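Acyl-CoA hydrolase (Bacillus cereus, PDB 1Y7U) probably hydrolyses the thioester bond of long-chain fatty acyl-CoA, releasing coenzyme A and the free acid, and binds coenzyme A and calcium. Local coordinates at residues P75-F87 and E97-S109. Sequence-based numbering, arbitrary orientation.
Sequences PVRSSDCVSYESF and EVFVKVVSEYLIS. With COA (coenzyme A), chain J; SO4 (sulfate ion), chain E.
Ser83, Glu85 and Phe87 pair with Val103, Lys101 and Phe99 through reciprocal backbone hydrogen bonds, joining strands 81-91 and 95-105 as an antiparallel hairpin inside the five-stranded sheet of the hotdog fold. Beyond the ladder, Leu107 N reaches Ser79 O at 3.2 Å, tying the chain past one strand to the turn Arg77-Asp80. Val103 O accepts two donors, the amide and the hydroxyl of Ser83, with Ser83 OG at 3.1 Å.

On the face shared by these three pairs, Glu85 and Lys101 run side by side, both extended with CG anti to the backbone N (chi1 179° and 172°). The salt bridge from Lys101 NZ to Glu85 OE2 is weak at 3.4 Å; Arg19 holds Glu85 OE1, and Thr173 O of a second subunit takes Lys101 NZ. Next to them Phe87 CZ meets Phe99 CD2 at 3.7 Å, the ring planes inclined at 46°.

The other face is apolar at Val102, whose CG2 packs against Tyr84 CD2 (3.5 Å) beneath helix 39-58. In the loop before the turn, Val76 CG2 lies 3.8 Å from coenzyme A S1P and also touches Ser104 CB. Paired backbone bonds thus fix the strand register, while Lys101, only weakly held by Glu85, probably links the sheet to the neighbouring subunit.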
loop_
_atom_site.group_PDB
_atom_site.type_symbol
_atom_site.label_atom_id
_atom_site.label_comp_id
_atom_site.label_asym_id
_atom_site.label_seq_id
_atom_site.Cartn_x
_atom_site.Cartn_y
_atom_site.Cartn_z
ATOM N N PRO A 75 -11.476 -16.696 14.368
ATOM C CA PRO A 75 -11.013 -15.362 14.007
ATOM C C PRO A 75 -9.497 -15.332 14.076
ATOM O O PRO A 75 -8.889 -16.149 14.758
ATOM C CB PRO A 75 -11.644 -14.492 15.084
ATOM C CG PRO A 75 -11.549 -15.372 16.280
ATOM C CD PRO A 75 -12.033 -16.700 15.731
ATOM N N VAL A 76 -8.897 -14.399 13.348
ATOM C CA VAL A 76 -7.458 -14.211 13.354
ATOM C C VAL A 76 -7.297 -12.788 13.862
ATOM O O VAL A 76 -7.667 -11.835 13.178
ATOM C CB VAL A 76 -6.887 -14.314 11.957
ATOM C CG1 VAL A 76 -5.376 -14.113 11.999
ATOM C CG2 VAL A 76 -7.251 -15.661 11.364
ATOM N N ARG A 77 -6.760 -12.647 15.065
ATOM C CA ARG A 77 -6.604 -11.334 15.681
ATOM C C ARG A 77 -5.196 -10.758 15.589
ATOM O O ARG A 77 -4.305 -11.372 15.014
ATOM C CB ARG A 77 -7.054 -11.417 17.141
ATOM C CG ARG A 77 -8.464 -11.956 17.263
ATOM C CD ARG A 77 -8.848 -12.312 18.688
ATOM N NE ARG A 77 -10.192 -12.887 18.766
ATOM C CZ ARG A 77 -11.307 -12.252 18.402
ATOM N NH1 ARG A 77 -11.257 -11.011 17.931
ATOM N NH2 ARG A 77 -12.477 -12.862 18.505
ATOM N N SER A 78 -5.016 -9.566 16.150
ATOM C CA SER A 78 -3.728 -8.884 16.138
ATOM C C SER A 78 -2.696 -9.649 16.960
ATOM O O SER A 78 -1.503 -9.578 16.697
ATOM C CB SER A 78 -3.884 -7.482 16.714
ATOM O OG SER A 78 -4.280 -7.556 18.073
ATOM N N SER A 79 -3.164 -10.369 17.969
ATOM C CA SER A 79 -2.287 -11.155 18.830
ATOM C C SER A 79 -1.842 -12.403 18.097
ATOM O O SER A 79 -1.025 -13.175 18.598
ATOM C CB SER A 79 -3.029 -11.558 20.104
ATOM O OG SER A 79 -4.328 -12.048 19.802
ATOM N N ASP A 80 -2.395 -12.600 16.905
ATOM C CA ASP A 80 -2.065 -13.767 16.111
ATOM C C ASP A 80 -1.002 -13.550 15.067
ATOM O O ASP A 80 -0.442 -12.470 14.900
ATOM C CB ASP A 80 -3.299 -14.323 15.409
ATOM C CG ASP A 80 -4.210 -15.057 16.337
ATOM O OD1 ASP A 80 -3.699 -15.832 17.178
ATOM O OD2 ASP A 80 -5.440 -14.871 16.209
ATOM N N CYS A 81 -0.773 -14.620 14.331
ATOM C CA CYS A 81 0.214 -14.671 13.286
ATOM C C CYS A 81 -0.405 -15.619 12.254
ATOM O O CYS A 81 -0.904 -16.678 12.613
ATOM C CB CYS A 81 1.477 -15.244 13.913
ATOM S SG CYS A 81 2.794 -15.555 12.819
ATOM N N VAL A 82 -0.421 -15.231 10.985
ATOM C CA VAL A 82 -0.999 -16.098 9.957
ATOM C C VAL A 82 0.029 -16.669 9.008
ATOM O O VAL A 82 0.985 -16.005 8.637
ATOM C CB VAL A 82 -2.027 -15.371 9.078
ATOM C CG1 VAL A 82 -3.353 -15.341 9.750
ATOM C CG2 VAL A 82 -1.554 -13.963 8.786
ATOM N N SER A 83 -0.188 -17.913 8.612
ATOM C CA SER A 83 0.681 -18.592 7.671
ATOM C C SER A 83 -0.215 -19.331 6.692
ATOM O O SER A 83 -1.246 -19.868 7.075
ATOM C CB SER A 83 1.617 -19.559 8.402
ATOM O OG SER A 83 1.039 -19.991 9.612
ATOM N N TYR A 84 0.167 -19.316 5.424
ATOM C CA TYR A 84 -0.595 -19.978 4.390
ATOM C C TYR A 84 0.263 -21.081 3.813
ATOM O O TYR A 84 1.487 -20.965 3.767
ATOM C CB TYR A 84 -0.946 -18.999 3.266
ATOM C CG TYR A 84 -1.644 -17.753 3.731
ATOM C CD1 TYR A 84 -0.937 -16.722 4.346
ATOM C CD2 TYR A 84 -3.020 -17.621 3.608
ATOM C CE1 TYR A 84 -1.585 -15.596 4.839
ATOM C CE2 TYR A 84 -3.680 -16.496 4.090
ATOM C CZ TYR A 84 -2.954 -15.490 4.709
ATOM O OH TYR A 84 -3.605 -14.400 5.223
ATOM N N GLU A 85 -0.371 -22.168 3.400
ATOM C CA GLU A 85 0.354 -23.257 2.777
ATOM C C GLU A 85 -0.508 -23.657 1.608
ATOM O O GLU A 85 -1.730 -23.710 1.721
ATOM C CB GLU A 85 0.536 -24.448 3.712
ATOM C CG GLU A 85 1.275 -25.600 3.037
ATOM C CD GLU A 85 1.452 -26.809 3.937
ATOM O OE1 GLU A 85 1.908 -27.864 3.441
ATOM O OE2 GLU A 85 1.136 -26.702 5.145
ATOM N N SER A 86 0.122 -23.917 0.476
ATOM C CA SER A 86 -0.634 -24.301 -0.690
ATOM C C SER A 86 0.177 -25.193 -1.619
ATOM O O SER A 86 1.406 -25.079 -1.715
ATOM C CB SER A 86 -1.101 -23.051 -1.442
ATOM O OG SER A 86 -0.001 -22.321 -1.971
ATOM N N PHE A 87 -0.526 -26.101 -2.282
ATOM C CA PHE A 87 0.084 -26.992 -3.249
ATOM C C PHE A 87 -1.010 -27.507 -4.161
ATOM O O PHE A 87 -2.186 -27.507 -3.803
ATOM C CB PHE A 87 0.804 -28.160 -2.566
ATOM C CG PHE A 87 0.029 -28.784 -1.456
ATOM C CD1 PHE A 87 0.171 -28.322 -0.148
ATOM C CD2 PHE A 87 -0.875 -29.811 -1.713
ATOM C CE1 PHE A 87 -0.578 -28.868 0.887
ATOM C CE2 PHE A 87 -1.623 -30.362 -0.688
ATOM C CZ PHE A 87 -1.480 -29.892 0.613
ATOM N N GLU A 97 -6.157 -27.832 -9.381
ATOM C CA GLU A 97 -6.775 -27.387 -8.145
ATOM C C GLU A 97 -5.730 -27.268 -7.072
ATOM O O GLU A 97 -5.012 -28.221 -6.771
ATOM C CB GLU A 97 -7.864 -28.338 -7.690
ATOM C CG GLU A 97 -9.142 -28.169 -8.450
ATOM C CD GLU A 97 -10.312 -28.689 -7.673
ATOM O OE1 GLU A 97 -10.767 -27.983 -6.754
ATOM O OE2 GLU A 97 -10.768 -29.812 -7.964
ATOM N N VAL A 98 -5.647 -26.079 -6.495
ATOM C CA VAL A 98 -4.672 -25.812 -5.465
ATOM C C VAL A 98 -5.341 -25.748 -4.109
ATOM O O VAL A 98 -6.295 -24.989 -3.900
ATOM C CB VAL A 98 -3.949 -24.485 -5.741
ATOM C CG1 VAL A 98 -2.842 -24.280 -4.723
ATOM C CG2 VAL A 98 -3.394 -24.483 -7.160
ATOM N N PHE A 99 -4.849 -26.571 -3.196
ATOM C CA PHE A 99 -5.380 -26.594 -1.844
ATOM C C PHE A 99 -4.663 -25.489 -1.079
ATOM O O PHE A 99 -3.463 -25.260 -1.271
ATOM C CB PHE A 99 -5.099 -27.938 -1.175
ATOM C CG PHE A 99 -5.527 -27.995 0.253
ATOM C CD1 PHE A 99 -6.881 -28.011 0.587
ATOM C CD2 PHE A 99 -4.582 -27.964 1.281
ATOM C CE1 PHE A 99 -7.290 -27.994 1.933
ATOM C CE2 PHE A 99 -4.979 -27.946 2.629
ATOM C CZ PHE A 99 -6.335 -27.958 2.953
ATOM N N VAL A 100 -5.400 -24.789 -0.226
ATOM C CA VAL A 100 -4.808 -23.723 0.558
ATOM C C VAL A 100 -5.226 -23.886 1.996
ATOM O O VAL A 100 -6.399 -24.086 2.303
ATOM C CB VAL A 100 -5.241 -22.343 0.071
ATOM C CG1 VAL A 100 -4.438 -21.281 0.799
ATOM C CG2 VAL A 100 -5.034 -22.234 -1.429
ATOM N N LYS A 101 -4.247 -23.768 2.874
ATOM C CA LYS A 101 -4.445 -23.943 4.295
ATOM C C LYS A 101 -4.026 -22.661 5.024
ATOM O O LYS A 101 -2.952 -22.118 4.771
ATOM C CB LYS A 101 -3.596 -25.143 4.678
ATOM C CG LYS A 101 -3.440 -25.474 6.107
ATOM C CD LYS A 101 -2.469 -26.625 6.148
ATOM C CE LYS A 101 -1.938 -26.882 7.526
ATOM N NZ LYS A 101 -0.961 -27.997 7.446
ATOM N N VAL A 102 -4.887 -22.160 5.905
ATOM C CA VAL A 102 -4.585 -20.944 6.654
ATOM C C VAL A 102 -4.569 -21.239 8.153
ATOM O O VAL A 102 -5.579 -21.638 8.734
ATOM C CB VAL A 102 -5.620 -19.839 6.360
ATOM C CG1 VAL A 102 -5.298 -18.596 7.158
ATOM C CG2 VAL A 102 -5.623 -19.516 4.877
ATOM N N VAL A 103 -3.415 -21.020 8.776
ATOM C CA VAL A 103 -3.240 -21.286 10.193
ATOM C C VAL A 103 -2.836 -20.058 10.990
ATOM O O VAL A 103 -1.872 -19.383 10.650
ATOM C CB VAL A 103 -2.160 -22.357 10.404
ATOM C CG1 VAL A 103 -1.964 -22.624 11.885
ATOM C CG2 VAL A 103 -2.544 -23.616 9.679
ATOM N N SER A 104 -3.572 -19.775 12.057
ATOM C CA SER A 104 -3.249 -18.642 12.907
ATOM C C SER A 104 -2.481 -19.173 14.111
ATOM O O SER A 104 -2.718 -20.287 14.571
ATOM C CB SER A 104 -4.521 -17.915 13.356
ATOM O OG SER A 104 -5.379 -18.766 14.089
ATOM N N GLU A 105 -1.551 -18.379 14.620
ATOM C CA GLU A 105 -0.749 -18.808 15.748
ATOM C C GLU A 105 -0.589 -17.702 16.775
ATOM O O GLU A 105 -0.183 -16.586 16.432
ATOM C CB GLU A 105 0.614 -19.244 15.241
ATOM C CG GLU A 105 1.620 -19.525 16.315
ATOM C CD GLU A 105 2.976 -19.810 15.730
ATOM O OE1 GLU A 105 3.944 -19.943 16.505
ATOM O OE2 GLU A 105 3.071 -19.902 14.486
ATOM N N TYR A 106 -0.909 -18.010 18.032
ATOM C CA TYR A 106 -0.787 -17.032 19.105
ATOM C C TYR A 106 0.688 -16.730 19.339
ATOM O O TYR A 106 1.497 -17.642 19.512
ATOM C CB TYR A 106 -1.396 -17.556 20.394
ATOM C CG TYR A 106 -1.713 -16.449 21.356
ATOM C CD1 TYR A 106 -2.849 -15.672 21.188
ATOM C CD2 TYR A 106 -0.864 -16.153 22.415
ATOM C CE1 TYR A 106 -3.140 -14.620 22.048
ATOM C CE2 TYR A 106 -1.142 -15.102 23.287
ATOM C CZ TYR A 106 -2.282 -14.337 23.099
ATOM O OH TYR A 106 -2.571 -13.298 23.958
ATOM N N LEU A 107 1.032 -15.448 19.356
ATOM C CA LEU A 107 2.410 -15.026 19.540
ATOM C C LEU A 107 2.994 -15.365 20.910
ATOM O O LEU A 107 4.203 -15.542 21.045
ATOM C CB LEU A 107 2.519 -13.523 19.270
ATOM C CG LEU A 107 1.974 -13.102 17.893
ATOM C CD1 LEU A 107 1.957 -11.582 17.758
ATOM C CD2 LEU A 107 2.818 -13.737 16.794
ATOM N N ILE A 108 2.140 -15.470 21.922
ATOM C CA ILE A 108 2.605 -15.780 23.274
ATOM C C ILE A 108 2.428 -17.248 23.659
ATOM O O ILE A 108 3.257 -17.802 24.378
ATOM C CB ILE A 108 1.871 -14.912 24.335
ATOM C CG1 ILE A 108 2.282 -13.443 24.195
ATOM C CG2 ILE A 108 2.171 -15.426 25.739
ATOM C CD1 ILE A 108 1.458 -12.497 25.064
ATOM N N SER A 109 1.347 -17.863 23.185
ATOM C CA SER A 109 1.031 -19.261 23.485
ATOM C C SER A 109 1.726 -20.241 22.564
ATOM O O SER A 109 2.321 -21.218 23.009
ATOM C CB SER A 109 -0.470 -19.517 23.346
ATOM O OG SER A 109 -1.237 -18.506 23.961
HETATM N N1A COA J . -21.389 -19.491 7.692
HETATM C C2A COA J . -22.482 -18.759 7.732
HETATM N N3A COA J . -23.007 -18.530 8.912
HETATM C C4A COA J . -22.503 -19.014 9.993
HETATM C C5A COA J . -21.417 -19.711 9.950
HETATM C C6A COA J . -20.857 -19.957 8.794
HETATM N N6A COA J . -19.776 -20.650 8.693
HETATM N N7A COA J . -21.107 -20.035 11.130
HETATM C C8A COA J . -21.986 -19.504 11.903
HETATM N N9A COA J . -22.890 -18.864 11.219
HETATM C C1B COA J . -24.119 -18.200 11.662
HETATM C C2B COA J . -25.093 -19.095 12.269
HETATM O O2B COA J . -25.918 -19.493 11.265
HETATM C C3B COA J . -25.898 -18.180 13.061
HETATM O O3B COA J . -26.757 -17.563 12.189
HETATM P P3B COA J . -28.155 -17.102 12.584
HETATM O O7A COA J . -28.676 -16.183 11.716
HETATM O O8A COA J . -28.160 -16.616 13.876
HETATM O O9A COA J . -29.080 -18.111 12.428
HETATM C C4B COA J . -24.854 -17.326 13.638
HETATM O O4B COA J . -23.909 -17.303 12.674
HETATM C C5B COA J . -24.072 -18.140 14.601
HETATM O O5B COA J . -24.587 -18.283 15.850
HETATM P P1A COA J . -23.611 -18.856 16.785
HETATM O O1A COA J . -23.604 -20.247 16.613
HETATM O O2A COA J . -23.963 -18.359 18.053
HETATM O O3A COA J . -22.258 -18.344 16.327
HETATM P P2A COA J . -20.957 -19.123 16.565
HETATM O O4A COA J . -20.906 -20.493 16.141
HETATM O O5A COA J . -20.151 -18.718 17.667
HETATM O O6A COA J . -20.218 -18.686 15.340
HETATM C CBP COA J . -18.998 -16.900 14.260
HETATM C CCP COA J . -20.129 -17.337 15.136
HETATM C CDP COA J . -19.403 -16.899 12.845
HETATM C CEP COA J . -18.861 -15.521 14.704
HETATM C CAP COA J . -17.655 -17.572 14.390
HETATM O OAP COA J . -17.615 -18.582 13.475
HETATM C C9P COA J . -16.505 -16.712 14.066
HETATM O O9P COA J . -16.120 -15.678 14.861
HETATM N N8P COA J . -15.898 -16.966 12.983
HETATM C C7P COA J . -14.845 -16.163 12.554
HETATM C C6P COA J . -15.203 -15.047 11.627
HETATM C C5P COA J . -14.106 -14.082 11.553
HETATM O O5P COA J . -13.991 -13.253 12.349
HETATM N N4P COA J . -13.258 -14.207 10.640
HETATM C C3P COA J . -12.985 -13.266 9.647
HETATM C C2P COA J . -11.696 -13.707 9.044
HETATM S S1P COA J . -10.676 -14.548 10.202
HETATM S S SO4 E . -11.605 -16.518 20.186
HETATM O O1 SO4 E . -10.356 -15.723 19.932
HETATM O O2 SO4 E . -11.509 -17.175 21.530
HETATM O O3 SO4 E . -12.776 -15.580 20.115
HETATM O O4 SO4 E . -11.793 -17.613 19.175
#